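Local coordinates for protein CDP-glucose 4,6-dehydratase (Salmonella enterica subsp. enterica serovar Typhi, PDB 1WVG) that catalyses the NAD(+)-dependent conversion of CDP-D-glucose to CDP-4-dehydro-6-deoxy-D-glucose and water, an early step in making the dideoxy sugar CDP-3,6-dideoxy-D-mannose for the lipopolysaccharide O-antigen, at residues L25-T30 with D341-S346; S174-A179 with V186-V191; V276-T281 with E324-I329. All blocks are in the same frame, centred on the assembly; numbering follows the deposited sequence.

Contact 1: residues L25-T30 with D341-S346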
ATOM      1  N   LEU A  25      29.916   3.857 -21.546  1.00 19.46           N
ATOM      2  CA  LEU A  25      30.490   3.905 -20.213  1.00 28.15           C
ATOM      3  C   LEU A  25      31.992   3.671 -20.250  1.00 29.51           C
ATOM      4  O   LEU A  25      32.794   4.410 -19.661  1.00 27.85           O
ATOM      5  CB  LEU A  25      29.833   2.875 -19.248  1.00 27.63           C
ATOM      6  CG  LEU A  25      30.382   2.984 -17.821  1.00 27.65           C
ATOM      7  CD1 LEU A  25      30.162   4.385 -17.261  1.00 18.22           C
ATOM      8  CD2 LEU A  25      29.747   1.936 -16.918  1.00 25.07           C
ATOM      9  N   SER A  26      32.374   2.603 -20.930  1.00 17.60           N
ATOM     10  CA  SER A  26      33.811   2.318 -20.977  1.00 23.13           C
ATOM     11  C   SER A  26      34.634   3.477 -21.548  1.00 22.93           C
ATOM     12  O   SER A  26      35.708   3.875 -21.069  1.00 25.07           O
ATOM     13  CB  SER A  26      34.056   1.027 -21.731  1.00 35.80           C
ATOM     14  OG  SER A  26      33.272   0.003 -21.156  1.00 25.44           O
ATOM     15  N   LEU A  27      34.094   4.038 -22.607  1.00 20.95           N
ATOM     16  CA  LEU A  27      34.721   5.161 -23.208  1.00 19.20           C
ATOM     17  C   LEU A  27      34.873   6.302 -22.202  1.00 27.81           C
ATOM     18  O   LEU A  27      35.965   6.851 -21.979  1.00 22.27           O
ATOM     19  CB  LEU A  27      33.834   5.608 -24.338  1.00 19.88           C
ATOM     20  CG  LEU A  27      34.510   6.706 -25.117  1.00 28.19           C
ATOM     21  CD1 LEU A  27      35.875   6.203 -25.559  1.00 30.61           C
ATOM     22  CD2 LEU A  27      33.671   6.986 -26.362  1.00 43.13           C
ATOM     23  N   TRP A  28      33.753   6.653 -21.569  1.00 30.49           N
ATOM     24  CA  TRP A  28      33.753   7.725 -20.581  1.00 27.19           C
ATOM     25  C   TRP A  28      34.839   7.512 -19.550  1.00 14.87           C
ATOM     26  O   TRP A  28      35.683   8.374 -19.255  1.00 19.13           O
ATOM     27  CB  TRP A  28      32.403   7.756 -19.816  1.00 23.43           C
ATOM     28  CG  TRP A  28      32.139   9.111 -19.185  1.00 24.78           C
ATOM     29  CD1 TRP A  28      33.087  10.032 -18.837  1.00 26.82           C
ATOM     30  CD2 TRP A  28      30.850   9.718 -18.897  1.00 19.66           C
ATOM     31  NE1 TRP A  28      32.483  11.168 -18.346  1.00 23.78           N
ATOM     32  CE2 TRP A  28      31.103  10.995 -18.362  1.00 21.55           C
ATOM     33  CE3 TRP A  28      29.509   9.305 -19.039  1.00 23.11           C
ATOM     34  CZ2 TRP A  28      30.041  11.854 -17.989  1.00 21.36           C
ATOM     35  CZ3 TRP A  28      28.460  10.151 -18.689  1.00 19.70           C
ATOM     36  CH2 TRP A  28      28.737  11.416 -18.162  1.00 18.96           C
ATOM     37  N   LEU A  29      34.731   6.320 -18.960  1.00 22.57           N
ATOM     38  CA  LEU A  29      35.618   5.853 -17.910  1.00 24.85           C
ATOM     39  C   LEU A  29      37.112   5.874 -18.302  1.00 37.03           C
ATOM     40  O   LEU A  29      37.979   6.402 -17.579  1.00 23.84           O
ATOM     41  CB  LEU A  29      35.168   4.467 -17.380  1.00 22.39           C
ATOM     42  CG  LEU A  29      34.044   4.493 -16.322  1.00 28.89           C
ATOM     43  CD1 LEU A  29      33.811   3.115 -15.672  1.00 25.03           C
ATOM     44  CD2 LEU A  29      34.309   5.550 -15.240  1.00 26.96           C
ATOM     45  N   THR A  30      37.443   5.286 -19.463  1.00 28.60           N
ATOM     46  CA  THR A  30      38.858   5.284 -19.826  1.00 21.22           C
ATOM     47  C   THR A  30      39.327   6.696 -20.056  1.00 24.42           C
ATOM     48  O   THR A  30      40.439   7.109 -19.721  1.00 27.31           O
ATOM     49  CB  THR A  30      39.176   4.414 -21.026  1.00 29.87           C
ATOM     50  OG1 THR A  30      38.503   4.993 -22.093  1.00 37.08           O
ATOM     51  CG2 THR A  30      38.632   3.017 -20.822  1.00 17.93           C
ATOM     52  N   ASP A 341      34.799  10.990 -37.999  1.00 38.23           N
ATOM     53  CA  ASP A 341      35.503  10.243 -36.959  1.00 38.82           C
ATOM     54  C   ASP A 341      34.651  10.176 -35.675  1.00 44.39           C
ATOM     55  O   ASP A 341      34.646  11.101 -34.832  1.00 34.43           O
ATOM     56  CB  ASP A 341      36.889  10.806 -36.603  1.00 38.21           C
ATOM     57  CG  ASP A 341      37.571  10.022 -35.497  1.00 63.18           C
ATOM     58  OD1 ASP A 341      37.094   9.024 -34.978  1.00 68.20           O
ATOM     59  OD2 ASP A 341      38.740  10.504 -35.157  1.00 60.01           O
ATOM     60  N   MET A 342      33.970   9.032 -35.531  1.00 33.93           N
ATOM     61  CA  MET A 342      33.077   8.751 -34.427  1.00 24.72           C
ATOM     62  C   MET A 342      33.700   8.737 -33.043  1.00 34.61           C
ATOM     63  O   MET A 342      33.130   9.244 -32.079  1.00 39.23           O
ATOM     64  CB  MET A 342      32.084   7.635 -34.761  1.00 29.23           C
ATOM     65  CG  MET A 342      31.258   7.933 -36.021  1.00 33.83           C
ATOM     66  SD  MET A 342      30.847   9.690 -36.276  1.00 36.14           S
ATOM     67  CE  MET A 342      29.400   9.808 -35.183  1.00 35.49           C
ATOM     68  N   LEU A 343      34.893   8.200 -32.928  1.00 23.42           N
ATOM     69  CA  LEU A 343      35.503   8.243 -31.632  1.00 29.68           C
ATOM     70  C   LEU A 343      35.593   9.698 -31.251  1.00 26.46           C
ATOM     71  O   LEU A 343      35.303  10.137 -30.153  1.00 25.45           O
ATOM     72  CB  LEU A 343      36.929   7.656 -31.636  1.00 32.95           C
ATOM     73  CG  LEU A 343      37.597   7.775 -30.270  1.00 39.72           C
ATOM     74  CD1 LEU A 343      37.024   6.698 -29.365  1.00 32.79           C
ATOM     75  CD2 LEU A 343      39.097   7.560 -30.391  1.00 39.13           C
ATOM     76  N   ILE A 344      35.999  10.476 -32.219  1.00 26.03           N
ATOM     77  CA  ILE A 344      36.130  11.867 -31.934  1.00 21.38           C
ATOM     78  C   ILE A 344      34.784  12.538 -31.653  1.00 30.02           C
ATOM     79  O   ILE A 344      34.626  13.346 -30.751  1.00 30.99           O
ATOM     80  CB  ILE A 344      36.989  12.515 -33.004  1.00 31.35           C
ATOM     81  CG1 ILE A 344      38.426  12.106 -32.691  1.00 35.23           C
ATOM     82  CG2 ILE A 344      36.813  14.020 -32.927  1.00 23.00           C
ATOM     83  CD1 ILE A 344      38.511  11.333 -31.360  1.00 58.97           C
ATOM     84  N   CYS A 345      33.755  12.190 -32.404  1.00 37.27           N
ATOM     85  CA  CYS A 345      32.430  12.760 -32.142  1.00 36.48           C
ATOM     86  C   CYS A 345      31.933  12.346 -30.756  1.00 38.92           C
ATOM     87  O   CYS A 345      31.448  13.169 -29.986  1.00 33.58           O
ATOM     88  CB  CYS A 345      31.425  12.221 -33.171  1.00 40.45           C
ATOM     89  SG  CYS A 345      31.813  12.902 -34.801  1.00 55.35           S
ATOM     90  N   SER A 346      32.053  11.033 -30.487  1.00 26.90           N
ATOM     91  CA  SER A 346      31.655  10.430 -29.241  1.00 23.32           C
ATOM     92  C   SER A 346      32.412  11.116 -28.125  1.00 32.03           C
ATOM     93  O   SER A 346      31.821  11.571 -27.157  1.00 33.50           O
ATOM     94  CB  SER A 346      31.767   8.908 -29.245  1.00 21.88           C
ATOM     95  OG  SER A 346      30.959   8.388 -30.313  1.00 26.75           O
TER
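Leu27 reaches from helix 20-31 to the start of helix 342-355 and meets it with both methyl branches. CD1 of Leu27 touches CD1 of Leu343 at 4.0 Å, while CD2 of Leu27 lies against CB of Ser346, also at 4.0 Å. The forked end of a leucine suits this place, because two residues about one turn apart on the opposing helix can each receive one branch. CG of Leu27 lies trans to the backbone N (chi1 -174°), which carries the fork outward to the other helix. Leu343 bends its own end inward to complete the apolar pair.

This close part is buried on the Leu27 and Ser346 side. Ser346 offers only its CB to the leucine; its hydroxyl turns back along its own helix and donates to the carbonyl O of Met342 over 2.9 Å, approaching from 45° above the carbonyl plane. The same oxygen also receives Ser346 N, and Ser346 OG is further bonded to Trp332 NE1, so a polar group is accommodated beside a methyl without an unmet hydroxyl. The open side belongs to Leu343, which is partly exposed, and to Asp341 and Ile344, which are exposed. Asp341 is the N-cap, its OD1 accepting weak bonds from Leu343 N and Ile344 N, a role for which a short carboxylate on the surface is well suited.

The joined surface is small, 103 Å², yet it belongs to a larger layer. Leu27 also touches Ile350, further along helix 342-355, and Met342 is buried on Trp332, Ala335 and Trp336 of helix 322-337. Trp28 touches Ile350 and Met354 as well as helix 236-251; the C-terminal helix thus packs against both helix 20-31 of the Rossmann fold and helix 322-337.

Contact 2: residues S174-A179 with V186-V191; sequences SFFNPA and VGLASV
Phe176 packs on Val186 and Leu188 where the Rossmann fold passes from helix 156-175, by way of the short helix 181-184, into strand 187-197 of the parallel sheet. Apolar contact dominates. The ring is laid against Val186, whose CB comes to 3.6 Å from Phe176 CD2, and CG2 of the same valine lies near CD2 and CE2. A branched residue is apt here because its CB and both methyls can bear on one aromatic ring. Leu188, two residues on and pointing to the same side of the strand, brings CD2 to 3.8 Å from Phe176 CD1 at an oblique angle.

A CH-pi interaction adds to this: Val186 CG1, set opposite its backbone N (chi1 -176°), stands over one ring face, 4.2 Å from the centroid of Phe176 and 26° off the normal. Phe176 also touches Val118 and Lys119 of helix 100-121, while Val186 and Leu188 rest on Val127 of the adjacent strand 126-130.

The polar bonds all end on backbone atoms. Asn177 forms an Asx turn, its OD1 accepting from Ala179 N at 2.8 Å on an in-plane lone pair, and its ND2 bonds to Asn173 O, four residues back; a short amide can thus serve the chain on both sides of it. Finally, one water joins the two segments, donating to Phe176 O at 2.6 Å and to Val186 O at 3.0 Å.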
ATOM      1  N   SER A 174      22.390 -10.407   3.145  1.00 21.19           N
ATOM      2  CA  SER A 174      23.137 -11.542   3.645  1.00 19.85           C
ATOM      3  C   SER A 174      24.646 -11.469   3.636  1.00 31.25           C
ATOM      4  O   SER A 174      25.284 -12.108   4.487  1.00 30.72           O
ATOM      5  CB  SER A 174      22.843 -12.743   2.772  1.00 22.93           C
ATOM      6  OG  SER A 174      21.472 -12.853   2.501  1.00 52.45           O
ATOM      7  N   PHE A 175      25.193 -10.782   2.630  1.00 25.81           N
ATOM      8  CA  PHE A 175      26.629 -10.746   2.497  1.00 23.69           C
ATOM      9  C   PHE A 175      27.339  -9.402   2.523  1.00 27.27           C
ATOM     10  O   PHE A 175      28.512  -9.344   2.872  1.00 30.28           O
ATOM     11  CB  PHE A 175      26.989 -11.528   1.240  1.00 23.31           C
ATOM     12  CG  PHE A 175      26.308 -12.871   1.119  1.00 26.82           C
ATOM     13  CD1 PHE A 175      25.495 -13.157   0.022  1.00 32.82           C
ATOM     14  CD2 PHE A 175      26.502 -13.884   2.063  1.00 29.04           C
ATOM     15  CE1 PHE A 175      24.879 -14.402  -0.139  1.00 24.82           C
ATOM     16  CE2 PHE A 175      25.878 -15.126   1.926  1.00 28.68           C
ATOM     17  CZ  PHE A 175      25.059 -15.393   0.827  1.00 28.92           C
ATOM     18  N   PHE A 176      26.671  -8.337   2.122  1.00 23.29           N
ATOM     19  CA  PHE A 176      27.283  -7.007   2.119  1.00 21.77           C
ATOM     20  C   PHE A 176      26.456  -6.114   3.031  1.00 27.18           C
ATOM     21  O   PHE A 176      26.095  -4.986   2.679  1.00 27.31           O
ATOM     22  CB  PHE A 176      27.293  -6.398   0.678  1.00 21.50           C
ATOM     23  CG  PHE A 176      27.837  -7.370  -0.352  1.00 28.20           C
ATOM     24  CD1 PHE A 176      27.060  -7.765  -1.446  1.00 26.39           C
ATOM     25  CD2 PHE A 176      29.121  -7.910  -0.241  1.00 34.20           C
ATOM     26  CE1 PHE A 176      27.532  -8.685  -2.387  1.00 24.93           C
ATOM     27  CE2 PHE A 176      29.614  -8.823  -1.180  1.00 37.45           C
ATOM     28  CZ  PHE A 176      28.820  -9.211  -2.264  1.00 30.58           C
ATOM     29  N   ASN A 177      26.102  -6.642   4.206  1.00 22.63           N
ATOM     30  CA  ASN A 177      25.231  -5.889   5.074  1.00 20.62           C
ATOM     31  C   ASN A 177      25.795  -4.570   5.586  1.00 37.22           C
ATOM     32  O   ASN A 177      26.848  -4.518   6.191  1.00 39.51           O
ATOM     33  CB  ASN A 177      24.686  -6.770   6.192  1.00 27.76           C
ATOM     34  CG  ASN A 177      23.472  -6.156   6.823  1.00 37.74           C
ATOM     35  OD1 ASN A 177      23.494  -5.054   7.388  1.00 35.16           O
ATOM     36  ND2 ASN A 177      22.376  -6.861   6.676  1.00 26.39           N
ATOM     37  N   PRO A 178      25.088  -3.467   5.376  1.00 44.25           N
ATOM     38  CA  PRO A 178      25.612  -2.202   5.878  1.00 46.44           C
ATOM     39  C   PRO A 178      26.106  -2.285   7.323  1.00 55.99           C
ATOM     40  O   PRO A 178      27.067  -1.613   7.683  1.00 60.27           O
ATOM     41  CB  PRO A 178      24.513  -1.153   5.667  1.00 49.89           C
ATOM     42  CG  PRO A 178      23.621  -1.724   4.561  1.00 55.80           C
ATOM     43  CD  PRO A 178      23.885  -3.240   4.511  1.00 46.69           C
ATOM     44  N   ALA A 179      25.459  -3.132   8.139  1.00 53.75           N
ATOM     45  CA  ALA A 179      25.806  -3.345   9.555  1.00 52.86           C
ATOM     46  C   ALA A 179      27.236  -3.805   9.713  1.00 53.76           C
ATOM     47  O   ALA A 179      28.014  -3.269  10.498  1.00 62.99           O
ATOM     48  CB  ALA A 179      24.918  -4.392  10.219  1.00 49.63           C
ATOM     49  N   VAL A 186      32.062  -3.631   1.366  1.00 31.94           N
ATOM     50  CA  VAL A 186      31.309  -3.523   0.101  1.00 28.85           C
ATOM     51  C   VAL A 186      30.102  -2.573  -0.016  1.00 35.80           C
ATOM     52  O   VAL A 186      29.158  -2.645   0.732  1.00 38.60           O
ATOM     53  CB  VAL A 186      30.913  -4.855  -0.515  1.00 25.63           C
ATOM     54  CG1 VAL A 186      30.233  -4.552  -1.848  1.00 30.75           C
ATOM     55  CG2 VAL A 186      32.136  -5.694  -0.811  1.00 26.35           C
ATOM     56  N   GLY A 187      30.100  -1.688  -1.006  1.00 26.68           N
ATOM     57  CA  GLY A 187      28.968  -0.813  -1.257  1.00 23.06           C
ATOM     58  C   GLY A 187      28.240  -1.391  -2.486  1.00 27.91           C
ATOM     59  O   GLY A 187      28.854  -1.656  -3.515  1.00 25.37           O
ATOM     60  N   LEU A 188      26.929  -1.621  -2.404  1.00 23.69           N
ATOM     61  CA  LEU A 188      26.260  -2.174  -3.568  1.00 17.36           C
ATOM     62  C   LEU A 188      24.996  -1.426  -3.839  1.00 26.74           C
ATOM     63  O   LEU A 188      24.130  -1.362  -2.971  1.00 26.30           O
ATOM     64  CB  LEU A 188      25.882  -3.610  -3.251  1.00 15.03           C
ATOM     65  CG  LEU A 188      24.934  -4.299  -4.232  1.00 16.23           C
ATOM     66  CD1 LEU A 188      25.468  -4.332  -5.666  1.00 12.99           C
ATOM     67  CD2 LEU A 188      24.790  -5.743  -3.754  1.00 21.51           C
ATOM     68  N   ALA A 189      24.883  -0.861  -5.024  1.00 19.82           N
ATOM     69  CA  ALA A 189      23.685  -0.145  -5.388  1.00 15.41           C
ATOM     70  C   ALA A 189      23.079  -0.772  -6.625  1.00 18.64           C
ATOM     71  O   ALA A 189      23.834  -1.272  -7.438  1.00 18.57           O
ATOM     72  CB  ALA A 189      24.027   1.300  -5.757  1.00 18.89           C
ATOM     73  N   SER A 190      21.723  -0.742  -6.712  1.00 21.04           N
ATOM     74  CA  SER A 190      20.904  -1.172  -7.858  1.00 15.43           C
ATOM     75  C   SER A 190      20.410   0.100  -8.461  1.00 17.32           C
ATOM     76  O   SER A 190      19.861   0.938  -7.774  1.00 16.81           O
ATOM     77  CB  SER A 190      19.740  -2.078  -7.547  1.00 18.82           C
ATOM     78  OG  SER A 190      20.263  -3.367  -7.251  1.00 19.42           O
ATOM     79  N   VAL A 191      20.706   0.276  -9.739  1.00 18.36           N
ATOM     80  CA  VAL A 191      20.374   1.480 -10.438  1.00 16.64           C
ATOM     81  C   VAL A 191      19.384   1.171 -11.536  1.00 25.19           C
ATOM     82  O   VAL A 191      19.558   0.215 -12.289  1.00 19.76           O
ATOM     83  CB  VAL A 191      21.650   2.150 -10.934  1.00 17.05           C
ATOM     84  CG1 VAL A 191      22.437   2.586  -9.705  1.00 10.41           C
ATOM     85  CG2 VAL A 191      22.435   1.071 -11.640  1.00 15.03           C
TER
HETATM   86  O   HOH W   1      26.296  -2.640   1.549  1.00 41.32           O

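Contact 3: residues V276-T281 with E324-I329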
ATOM      1  N   VAL A 276       8.764  10.319 -32.706  1.00 18.29           N
ATOM      2  CA  VAL A 276       8.868  10.088 -34.121  1.00 22.62           C
ATOM      3  C   VAL A 276       8.565  11.367 -34.896  1.00 33.35           C
ATOM      4  O   VAL A 276       9.262  11.693 -35.845  1.00 22.72           O
ATOM      5  CB  VAL A 276       8.031   8.912 -34.559  1.00 26.03           C
ATOM      6  CG1 VAL A 276       6.567   9.303 -34.433  1.00 25.43           C
ATOM      7  CG2 VAL A 276       8.360   8.635 -36.023  1.00 31.11           C
ATOM      8  N   ASP A 277       7.545  12.124 -34.478  1.00 29.55           N
ATOM      9  CA  ASP A 277       7.225  13.355 -35.182  1.00 20.40           C
ATOM     10  C   ASP A 277       8.404  14.322 -35.176  1.00 23.47           C
ATOM     11  O   ASP A 277       8.794  15.001 -36.153  1.00 23.23           O
ATOM     12  CB  ASP A 277       5.942  13.986 -34.604  1.00 21.60           C
ATOM     13  CG  ASP A 277       4.673  13.438 -35.199  1.00 34.39           C
ATOM     14  OD1 ASP A 277       4.643  12.676 -36.145  1.00 37.42           O
ATOM     15  OD2 ASP A 277       3.601  13.817 -34.569  1.00 32.50           O
ATOM     16  N   LYS A 278       9.018  14.392 -34.023  1.00 26.06           N
ATOM     17  CA  LYS A 278      10.144  15.299 -33.887  1.00 26.65           C
ATOM     18  C   LYS A 278      11.354  14.888 -34.754  1.00 21.68           C
ATOM     19  O   LYS A 278      12.048  15.697 -35.427  1.00 21.62           O
ATOM     20  CB  LYS A 278      10.480  15.429 -32.402  1.00 24.90           C
ATOM     21  CG  LYS A 278      11.419  16.606 -32.144  1.00 42.81           C
ATOM     22  CD  LYS A 278      10.949  17.924 -32.758  1.00 78.19           C
ATOM     23  CE  LYS A 278      10.781  19.051 -31.745  1.00 91.08           C
ATOM     24  NZ  LYS A 278       9.533  19.813 -31.912  1.00 94.09           N
ATOM     25  N   MET A 279      11.598  13.581 -34.671  1.00 25.49           N
ATOM     26  CA  MET A 279      12.662  12.932 -35.394  1.00 26.96           C
ATOM     27  C   MET A 279      12.483  13.201 -36.906  1.00 36.78           C
ATOM     28  O   MET A 279      13.422  13.618 -37.604  1.00 31.61           O
ATOM     29  CB  MET A 279      12.683  11.428 -35.019  1.00 30.01           C
ATOM     30  CG  MET A 279      13.307  11.159 -33.635  1.00 32.99           C
ATOM     31  SD  MET A 279      15.074  11.653 -33.581  1.00 37.28           S
ATOM     32  CE  MET A 279      15.807  10.102 -34.181  1.00 34.30           C
ATOM     33  N   VAL A 280      11.244  13.002 -37.412  1.00 35.03           N
ATOM     34  CA  VAL A 280      10.902  13.256 -38.819  1.00 35.92           C
ATOM     35  C   VAL A 280      11.388  14.653 -39.194  1.00 42.44           C
ATOM     36  O   VAL A 280      12.102  14.925 -40.171  1.00 40.72           O
ATOM     37  CB  VAL A 280       9.380  13.141 -39.032  1.00 33.61           C
ATOM     38  CG1 VAL A 280       8.909  13.999 -40.210  1.00 23.48           C
ATOM     39  CG2 VAL A 280       8.904  11.674 -39.136  1.00 26.57           C
ATOM     40  N   THR A 281      11.005  15.561 -38.326  1.00 34.10           N
ATOM     41  CA  THR A 281      11.363  16.934 -38.480  1.00 29.94           C
ATOM     42  C   THR A 281      12.872  17.171 -38.452  1.00 42.30           C
ATOM     43  O   THR A 281      13.413  17.913 -39.272  1.00 35.12           O
ATOM     44  CB  THR A 281      10.665  17.666 -37.333  1.00 39.28           C
ATOM     45  OG1 THR A 281       9.292  17.783 -37.645  1.00 43.61           O
ATOM     46  CG2 THR A 281      11.326  19.015 -37.092  1.00 42.60           C
ATOM     47  N   GLU A 324      16.846  18.432 -27.157  1.00 28.83           N
ATOM     48  CA  GLU A 324      18.268  18.608 -27.356  1.00 28.89           C
ATOM     49  C   GLU A 324      18.859  17.246 -27.628  1.00 39.67           C
ATOM     50  O   GLU A 324      19.628  17.007 -28.568  1.00 33.86           O
ATOM     51  CB  GLU A 324      18.865  19.244 -26.088  1.00 30.30           C
ATOM     52  CG  GLU A 324      20.197  18.599 -25.689  1.00 46.22           C
ATOM     53  CD  GLU A 324      21.367  19.322 -26.295  1.00 67.23           C
ATOM     54  OE1 GLU A 324      21.686  19.205 -27.472  1.00100.00           O
ATOM     55  OE2 GLU A 324      22.003  20.066 -25.421  1.00 50.45           O
ATOM     56  N   THR A 325      18.423  16.333 -26.781  1.00 29.14           N
ATOM     57  CA  THR A 325      18.833  14.981 -26.914  1.00 22.59           C
ATOM     58  C   THR A 325      18.541  14.485 -28.355  1.00 35.70           C
ATOM     59  O   THR A 325      19.455  14.085 -29.071  1.00 30.67           O
ATOM     60  CB  THR A 325      18.180  14.205 -25.760  1.00 26.50           C
ATOM     61  OG1 THR A 325      18.909  14.523 -24.569  1.00 29.23           O
ATOM     62  CG2 THR A 325      18.163  12.701 -26.028  1.00 25.92           C
ATOM     63  N   LEU A 326      17.288  14.556 -28.836  1.00 25.23           N
ATOM     64  CA  LEU A 326      16.955  14.114 -30.186  1.00 21.53           C
ATOM     65  C   LEU A 326      17.822  14.783 -31.238  1.00 28.34           C
ATOM     66  O   LEU A 326      18.284  14.207 -32.227  1.00 23.46           O
ATOM     67  CB  LEU A 326      15.468  14.386 -30.439  1.00 22.92           C
ATOM     68  CG  LEU A 326      14.595  13.416 -29.659  1.00 24.59           C
ATOM     69  CD1 LEU A 326      13.146  13.645 -30.052  1.00 25.61           C
ATOM     70  CD2 LEU A 326      14.992  11.962 -29.943  1.00 23.29           C
ATOM     71  N   SER A 327      18.079  16.040 -31.002  1.00 23.13           N
ATOM     72  CA  SER A 327      18.888  16.745 -31.941  1.00 29.73           C
ATOM     73  C   SER A 327      20.291  16.165 -32.058  1.00 30.38           C
ATOM     74  O   SER A 327      20.817  15.953 -33.149  1.00 33.41           O
ATOM     75  CB  SER A 327      18.907  18.201 -31.591  1.00 25.42           C
ATOM     76  OG  SER A 327      19.936  18.777 -32.360  1.00 57.59           O
ATOM     77  N   ARG A 328      20.882  15.885 -30.906  1.00 29.31           N
ATOM     78  CA  ARG A 328      22.209  15.315 -30.817  1.00 27.77           C
ATOM     79  C   ARG A 328      22.288  13.930 -31.412  1.00 24.70           C
ATOM     80  O   ARG A 328      23.306  13.600 -32.000  1.00 31.42           O
ATOM     81  CB  ARG A 328      22.692  15.251 -29.377  1.00 25.30           C
ATOM     82  CG  ARG A 328      23.210  16.595 -28.905  1.00 18.69           C
ATOM     83  CD  ARG A 328      23.395  16.642 -27.388  1.00 36.03           C
ATOM     84  NE  ARG A 328      24.039  17.869 -26.892  1.00 30.24           N
ATOM     85  CZ  ARG A 328      25.332  18.225 -27.087  1.00 33.23           C
ATOM     86  NH1 ARG A 328      26.190  17.473 -27.769  1.00 29.44           N
ATOM     87  NH2 ARG A 328      25.785  19.366 -26.570  1.00 36.87           N
ATOM     88  N   ILE A 329      21.239  13.118 -31.265  1.00 15.72           N
ATOM     89  CA  ILE A 329      21.261  11.767 -31.848  1.00 21.47           C
ATOM     90  C   ILE A 329      21.364  11.824 -33.368  1.00 30.13           C
ATOM     91  O   ILE A 329      22.027  11.004 -34.021  1.00 29.43           O
ATOM     92  CB  ILE A 329      19.973  11.031 -31.525  1.00 23.57           C
ATOM     93  CG1 ILE A 329      19.994  10.681 -30.061  1.00 35.07           C
ATOM     94  CG2 ILE A 329      19.776   9.734 -32.286  1.00 14.22           C
ATOM     95  CD1 ILE A 329      18.697   9.980 -29.669  1.00 58.78           C
TER
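Leu326 is the first residue of segment 324-329, on helix 322-337, to meet helix 272-283, and it splits its two methyls between neighbouring residues there. CD1 lies against the aliphatic base of Lys278, 4.0 Å from its CB, and CD2 sits 3.7 Å from SD of Met279. With CG beside its backbone N (chi1 -73°), the leucine points its fork toward the other helix; the axes of the two short segments come within 10.1 Å and cross at -47°. Lysine suits its position at the margin: its first carbons cover the leucine, whereas the rest of the chain bends and takes the ammonium away from the contact. Methionine is equally apt, since its unbranched, flexible chain, bent at chi2 and chi3, crosses the leucine side chain at about a right angle with the sulfur nearest CD2.

Arg328 takes no part in the contact and pairs with Glu324, one turn earlier, through NE to OE1 at 2.8 Å. Ile329 again faces segment 276-281. Its CG2 makes a looser contact, 4.4 Å from the terminal CE of Met279, so that the methionine spans both residues. Leu326 and Ile329 touch Ile197 as well, and Ile208 and Leu212 of helix 207-216 also touch the cluster.

The chemistry is therefore that of hydrocarbon and thioether surfaces: the helices are held by dispersion and the burial of apolar groups, with charges kept off the interface.

How the contacts relate
The chain runs through contacts 2 and 3 in series, and both fall between the two ends that contact 1 brings together. Contacts 1 and 3 are linked through consecutive helices, 322-337 and 342-355; their centres are 22 Å apart and their nearest atoms about 7 Å. Contact 2 lies across the chain's centre from contact 3, with 39 Å between centres. None borders a ligand directly: the side chains of Leu27 and Leu188 are about 12 and 13 Å from the bound adenosine-5-diphosphoribose, whereas that of Ile329 is about 11 Å from CDP-xylose and about 13 Å from the adenosine-5-diphosphoribose, so the three contacts lie outside the direct ligand shell.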